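Local atomic coordinates of nickel-dependent hydrogenase large subunit (Allochromatium vinosum, PDB entry 3MYR), a protein that oxidises molecular hydrogen with an electron acceptor at a nickel-iron centre, and probably recycles the hydrogen released by nitrogenase. Residues B[327-331]-B[516-520]; B[322-326]-B[377-382]. All coordinates share one frame; numbering follows the deposited sequence.

Contact 1. Residues B[327-331]-B[516-520]; sequences FVNHS and PRDGR
R520 holds its guanidinium tilted over one face of the F327 ring in a cation-pi contact, with CZ of R520 4.3 Å from the centroid of the F327 ring. The two planes are 59° apart, so the guanidinium turns an edge to the ring and does not stack flat on it. NH1 makes the closest touch, 3.2 Å from F327 CZ, while NH2 sits over the CD1-CE1 side of the ring. With CG anti to the carbonyl carbon (chi1 -73°) the F327 ring is carried toward the arginine, which reaches it by bending at chi2 and chi3. With an alanine at F327, the guanidinium would probably lose its aromatic bed and be left freer to swing into solvent. What sets the start of the R520 chain is an Asx turn: R520 N donates to D518 OD1 at 2.9 Å, meeting the oxygen from above the carboxylate plane. That turn belongs to the loop between helix 509-514 and helix 525-531, which here lies against the chain leaving strand 324-327. Inside the turn, G519 has no side chain, and the N329 amide comes close, ND2 3.2 Å from G519 CA. H330 buries more surface than any other residue here. Its ND1 gives a weak bond to R517 O (3.5 Å, bent to 138°), and D518 O lies in the ring plane at the imidazole edge. R517 O also accepts from a water, at a shorter 2.9 Å. This water also accepts from H330 N and donates to S331 OG, whose other partner is L376 O, so it joins the two loops. Next to it P516 packs on the backbone, its CG 3.5 Å from H330 O and close to S331 OG as well.

Contact 2. Residues B[322-326]-B[377-382]; sequences GEIQE and KAPRWK
E326 and K377 lie against each other at one end of a two-stranded antiparallel sheet, strand 324-326 running opposite to strand 378-381. Out along E326, CB brushes the lysine chain at K377 CD (4.1 Å), and CG, set anti to the carbonyl carbon (chi1 -66°), passes over P379 CA. The carboxylate carbon CD then rests 3.7 Å from K377 CD. At the tip the oxygens part company: OE1 faces K377 CB and CD and the P379 ring, whereas E326 OE2 accepts a hydrogen bond from a water at 2.6 Å. That water in turn accepts from K377 NZ. In the middle of the sheet Q325 and R380 form a hydrogen-bonded pair, R380 N to Q325 O being 2.9 Å. K382 N donates to E323 O at the far end. There the E323 side chain runs beside W381, and OE1 accepts from W381 NE1 at 2.8 Å, its carboxylate nearly perpendicular to the indole; D317 N is a second donor to OE1. The E326 side chain comes within about 4 Å of the magnesium ion bound by E42, A506 and H561, consistent with a second-shell place. E326 OE2 and K377 NZ stay beyond salt-bridge distance at 4.0 Å, so their opposite charges probably act through space and through the shared water, with K377 NZ also held by Q349 O and T350 OG1.

Contact 2 is the buried one, a regular strand pair beside the magnesium site, while contact 1 is partly buried and joins loops farther out, with R520 and G519 exposed. They share one element: strand 324-327 supplies residues to both, and F327 O probably bonds A378 N, so the pairing of contact 2 runs on into contact 1. D518 OD2 adds a salt bridge to R380 NE, a second link between the two contacts. Contact 2 relies on backbone bonds and carboxylates held by indole and water; contact 1 has no such pairing and rests on a cation-pi contact, a weak histidine bond and one bridging water.

Contact 1. Residues B[327-331]-B[516-520]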
loop_
_atom_site.group_PDB
_atom_site.type_symbol
_atom_site.label_atom_id
_atom_site.label_comp_id
_atom_site.label_asym_id
_atom_site.label_seq_id
_atom_site.Cartn_x
_atom_site.Cartn_y
_atom_site.Cartn_z
ATOM N N PHE B 327 -16.534 3.939 16.191
ATOM C CA PHE B 327 -16.542 4.543 17.530
ATOM C C PHE B 327 -15.247 5.310 17.722
ATOM O O PHE B 327 -14.222 5.044 17.031
ATOM C CB PHE B 327 -16.687 3.454 18.615
ATOM C CG PHE B 327 -18.065 2.858 18.689
ATOM C CD1 PHE B 327 -19.023 3.364 19.614
ATOM C CD2 PHE B 327 -18.430 1.804 17.865
ATOM C CE1 PHE B 327 -20.328 2.774 19.710
ATOM C CE2 PHE B 327 -19.718 1.208 17.936
ATOM C CZ PHE B 327 -20.684 1.699 18.872
ATOM N N VAL B 328 -15.302 6.288 18.633
ATOM C CA VAL B 328 -14.183 7.148 18.908
ATOM C C VAL B 328 -13.932 7.302 20.417
ATOM O O VAL B 328 -13.246 8.218 20.827
ATOM C CB VAL B 328 -14.261 8.473 18.206
ATOM C CG1 VAL B 328 -14.316 8.261 16.667
ATOM C CG2 VAL B 328 -15.487 9.332 18.726
ATOM N N ASN B 329 -14.436 6.364 21.218
ATOM C CA ASN B 329 -14.252 6.446 22.682
ATOM C C ASN B 329 -12.767 6.509 23.026
ATOM O O ASN B 329 -12.449 6.972 24.094
ATOM C CB ASN B 329 -14.744 5.183 23.379
ATOM C CG ASN B 329 -16.122 4.761 22.928
ATOM O OD1 ASN B 329 -16.255 4.075 21.914
ATOM N ND2 ASN B 329 -17.148 5.080 23.741
ATOM N N HIS B 330 -11.886 5.930 22.179
ATOM C CA HIS B 330 -10.426 5.981 22.436
ATOM C C HIS B 330 -9.631 6.452 21.203
ATOM O O HIS B 330 -8.507 6.014 20.997
ATOM C CB HIS B 330 -9.910 4.618 22.894
ATOM C CG HIS B 330 -10.288 4.299 24.309
ATOM N ND1 HIS B 330 -11.334 3.458 24.634
ATOM C CD2 HIS B 330 -9.806 4.781 25.484
ATOM C CE1 HIS B 330 -11.432 3.374 25.957
ATOM N NE2 HIS B 330 -10.514 4.158 26.494
ATOM N N SER B 331 -10.212 7.406 20.447
ATOM C CA SER B 331 -9.635 7.937 19.207
ATOM C C SER B 331 -9.637 9.454 19.314
ATOM O O SER B 331 -10.463 10.033 20.030
ATOM C CB SER B 331 -10.480 7.523 17.992
ATOM O OG SER B 331 -10.663 6.098 17.998
ATOM N N PRO B 516 -8.456 1.069 17.907
ATOM C CA PRO B 516 -8.247 0.862 19.348
ATOM C C PRO B 516 -9.522 0.351 20.018
ATOM O O PRO B 516 -10.451 -0.161 19.343
ATOM C CB PRO B 516 -7.886 2.289 19.851
ATOM C CG PRO B 516 -8.834 3.161 18.988
ATOM C CD PRO B 516 -8.742 2.491 17.571
ATOM N N ARG B 517 -9.553 0.474 21.339
ATOM C CA ARG B 517 -10.699 0.040 22.148
ATOM C C ARG B 517 -11.913 0.905 21.916
ATOM O O ARG B 517 -11.776 2.039 21.468
ATOM C CB ARG B 517 -10.346 0.042 23.612
ATOM C CG ARG B 517 -9.477 -1.139 24.043
ATOM C CD ARG B 517 -8.635 -0.818 25.333
ATOM N NE ARG B 517 -7.920 -2.016 25.855
ATOM C CZ ARG B 517 -6.823 -2.566 25.303
ATOM N NH1 ARG B 517 -6.257 -2.015 24.238
ATOM N NH2 ARG B 517 -6.256 -3.666 25.839
ATOM N N ASP B 518 -13.091 0.360 22.268
ATOM C CA ASP B 518 -14.376 1.051 22.167
ATOM C C ASP B 518 -14.879 1.357 23.582
ATOM O O ASP B 518 -14.115 1.271 24.543
ATOM C CB ASP B 518 -15.425 0.210 21.376
ATOM C CG ASP B 518 -15.765 -1.118 22.070
ATOM O OD1 ASP B 518 -15.538 -1.255 23.301
ATOM O OD2 ASP B 518 -16.184 -2.073 21.377
ATOM N N GLY B 519 -16.128 1.785 23.713
ATOM C CA GLY B 519 -16.646 2.214 25.044
ATOM C C GLY B 519 -16.811 1.117 26.088
ATOM O O GLY B 519 -16.963 1.415 27.268
ATOM N N ARG B 520 -16.801 -0.147 25.647
ATOM C CA ARG B 520 -16.951 -1.302 26.547
ATOM C C ARG B 520 -15.554 -1.829 26.913
ATOM O O ARG B 520 -15.437 -2.923 27.469
ATOM C CB ARG B 520 -17.785 -2.439 25.880
ATOM C CG ARG B 520 -19.301 -2.154 25.548
ATOM C CD ARG B 520 -19.549 -0.771 24.766
ATOM N NE ARG B 520 -19.987 -0.920 23.351
ATOM C CZ ARG B 520 -19.700 -0.109 22.307
ATOM N NH1 ARG B 520 -20.149 -0.490 21.112
ATOM N NH2 ARG B 520 -18.940 1.020 22.410
HETATM O O HOH W 1 -12.309 4.364 19.783
#

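Contact 2. Residues B[322-326]-B[377-382]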
loop_
_atom_site.group_PDB
_atom_site.type_symbol
_atom_site.label_atom_id
_atom_site.label_comp_id
_atom_site.label_asym_id
_atom_site.label_seq_id
_atom_site.Cartn_x
_atom_site.Cartn_y
_atom_site.Cartn_z
ATOM N N GLY B 322 -27.389 0.431 12.183
ATOM C CA GLY B 322 -26.993 -0.215 13.437
ATOM C C GLY B 322 -25.992 -1.342 13.244
ATOM O O GLY B 322 -25.681 -2.097 14.183
ATOM N N GLU B 323 -25.496 -1.530 12.033
ATOM C CA GLU B 323 -24.656 -2.684 11.872
ATOM C C GLU B 323 -23.131 -2.341 11.867
ATOM O O GLU B 323 -22.421 -2.575 12.881
ATOM C CB GLU B 323 -25.163 -3.528 10.699
ATOM C CG GLU B 323 -24.157 -4.536 10.130
ATOM C CD GLU B 323 -24.832 -5.615 9.251
ATOM O OE1 GLU B 323 -24.119 -6.315 8.531
ATOM O OE2 GLU B 323 -26.077 -5.758 9.303
ATOM N N ILE B 324 -22.656 -1.716 10.803
ATOM C CA ILE B 324 -21.268 -1.193 10.777
ATOM C C ILE B 324 -21.268 0.215 11.357
ATOM O O ILE B 324 -21.943 1.110 10.815
ATOM C CB ILE B 324 -20.709 -1.115 9.377
ATOM C CG1 ILE B 324 -20.521 -2.542 8.832
ATOM C CG2 ILE B 324 -19.341 -0.364 9.374
ATOM C CD1 ILE B 324 -20.300 -2.633 7.359
ATOM N N GLN B 325 -20.506 0.404 12.432
ATOM C CA GLN B 325 -20.385 1.736 13.013
ATOM C C GLN B 325 -18.976 1.979 13.417
ATOM O O GLN B 325 -18.310 1.032 13.816
ATOM C CB GLN B 325 -21.233 1.858 14.307
ATOM C CG GLN B 325 -22.695 1.474 14.158
ATOM C CD GLN B 325 -23.423 1.458 15.508
ATOM O OE1 GLN B 325 -24.236 2.299 15.728
ATOM N NE2 GLN B 325 -23.143 0.469 16.385
ATOM N N GLU B 326 -18.564 3.244 13.448
ATOM C CA GLU B 326 -17.237 3.542 13.951
ATOM C C GLU B 326 -17.349 4.344 15.227
ATOM O O GLU B 326 -18.128 5.349 15.287
ATOM C CB GLU B 326 -16.436 4.350 12.937
ATOM C CG GLU B 326 -16.125 3.575 11.639
ATOM C CD GLU B 326 -15.335 4.399 10.635
ATOM O OE1 GLU B 326 -14.131 4.066 10.466
ATOM O OE2 GLU B 326 -15.905 5.353 10.016
ATOM N N LYS B 377 -10.067 5.469 14.020
ATOM C CA LYS B 377 -11.410 5.156 14.550
ATOM C C LYS B 377 -11.504 3.650 14.915
ATOM O O LYS B 377 -10.662 2.846 14.474
ATOM C CB LYS B 377 -12.483 5.522 13.536
ATOM C CG LYS B 377 -12.573 7.032 13.256
ATOM C CD LYS B 377 -13.633 7.298 12.213
ATOM C CE LYS B 377 -13.681 8.804 11.916
ATOM N NZ LYS B 377 -14.622 9.113 10.752
ATOM N N ALA B 378 -12.520 3.287 15.725
ATOM C CA ALA B 378 -12.761 1.895 16.113
ATOM C C ALA B 378 -14.018 1.291 15.466
ATOM O O ALA B 378 -15.118 1.512 15.967
ATOM C CB ALA B 378 -12.818 1.772 17.644
ATOM N N PRO B 379 -13.855 0.581 14.334
ATOM C CA PRO B 379 -15.026 0.063 13.628
ATOM C C PRO B 379 -15.480 -1.183 14.380
ATOM O O PRO B 379 -14.645 -1.972 14.844
ATOM C CB PRO B 379 -14.453 -0.329 12.220
ATOM C CG PRO B 379 -13.247 0.516 12.087
ATOM C CD PRO B 379 -12.649 0.435 13.506
ATOM N N ARG B 380 -16.787 -1.369 14.456
ATOM C CA ARG B 380 -17.369 -2.552 15.103
ATOM C C ARG B 380 -18.493 -3.068 14.193
ATOM O O ARG B 380 -19.148 -2.276 13.495
ATOM C CB ARG B 380 -17.952 -2.171 16.496
ATOM C CG ARG B 380 -16.897 -1.728 17.552
ATOM C CD ARG B 380 -15.956 -2.868 17.842
ATOM N NE ARG B 380 -14.925 -2.529 18.848
ATOM C CZ ARG B 380 -13.670 -2.135 18.570
ATOM N NH1 ARG B 380 -13.282 -1.924 17.316
ATOM N NH2 ARG B 380 -12.803 -1.905 19.551
ATOM N N TRP B 381 -18.750 -4.372 14.226
ATOM C CA TRP B 381 -19.813 -4.957 13.415
ATOM C C TRP B 381 -20.860 -5.432 14.400
ATOM O O TRP B 381 -20.575 -6.352 15.192
ATOM C CB TRP B 381 -19.268 -6.146 12.588
ATOM C CG TRP B 381 -20.337 -6.734 11.668
ATOM C CD1 TRP B 381 -20.797 -6.194 10.486
ATOM C CD2 TRP B 381 -21.121 -7.923 11.895
ATOM N NE1 TRP B 381 -21.788 -6.988 9.969
ATOM C CE2 TRP B 381 -22.032 -8.034 10.824
ATOM C CE3 TRP B 381 -21.128 -8.913 12.893
ATOM C CZ2 TRP B 381 -22.936 -9.112 10.702
ATOM C CZ3 TRP B 381 -22.067 -9.976 12.805
ATOM C CH2 TRP B 381 -22.967 -10.050 11.711
ATOM N N LYS B 382 -22.031 -4.779 14.415
ATOM C CA LYS B 382 -23.070 -5.078 15.438
ATOM C C LYS B 382 -22.469 -5.100 16.864
ATOM O O LYS B 382 -22.720 -6.027 17.652
ATOM C CB LYS B 382 -23.730 -6.434 15.113
ATOM C CG LYS B 382 -24.589 -6.411 13.821
ATOM C CD LYS B 382 -25.405 -7.724 13.627
ATOM C CE LYS B 382 -26.096 -7.678 12.270
ATOM N NZ LYS B 382 -26.911 -8.929 11.952
HETATM O O HOH W 2 -14.542 6.861 8.391
#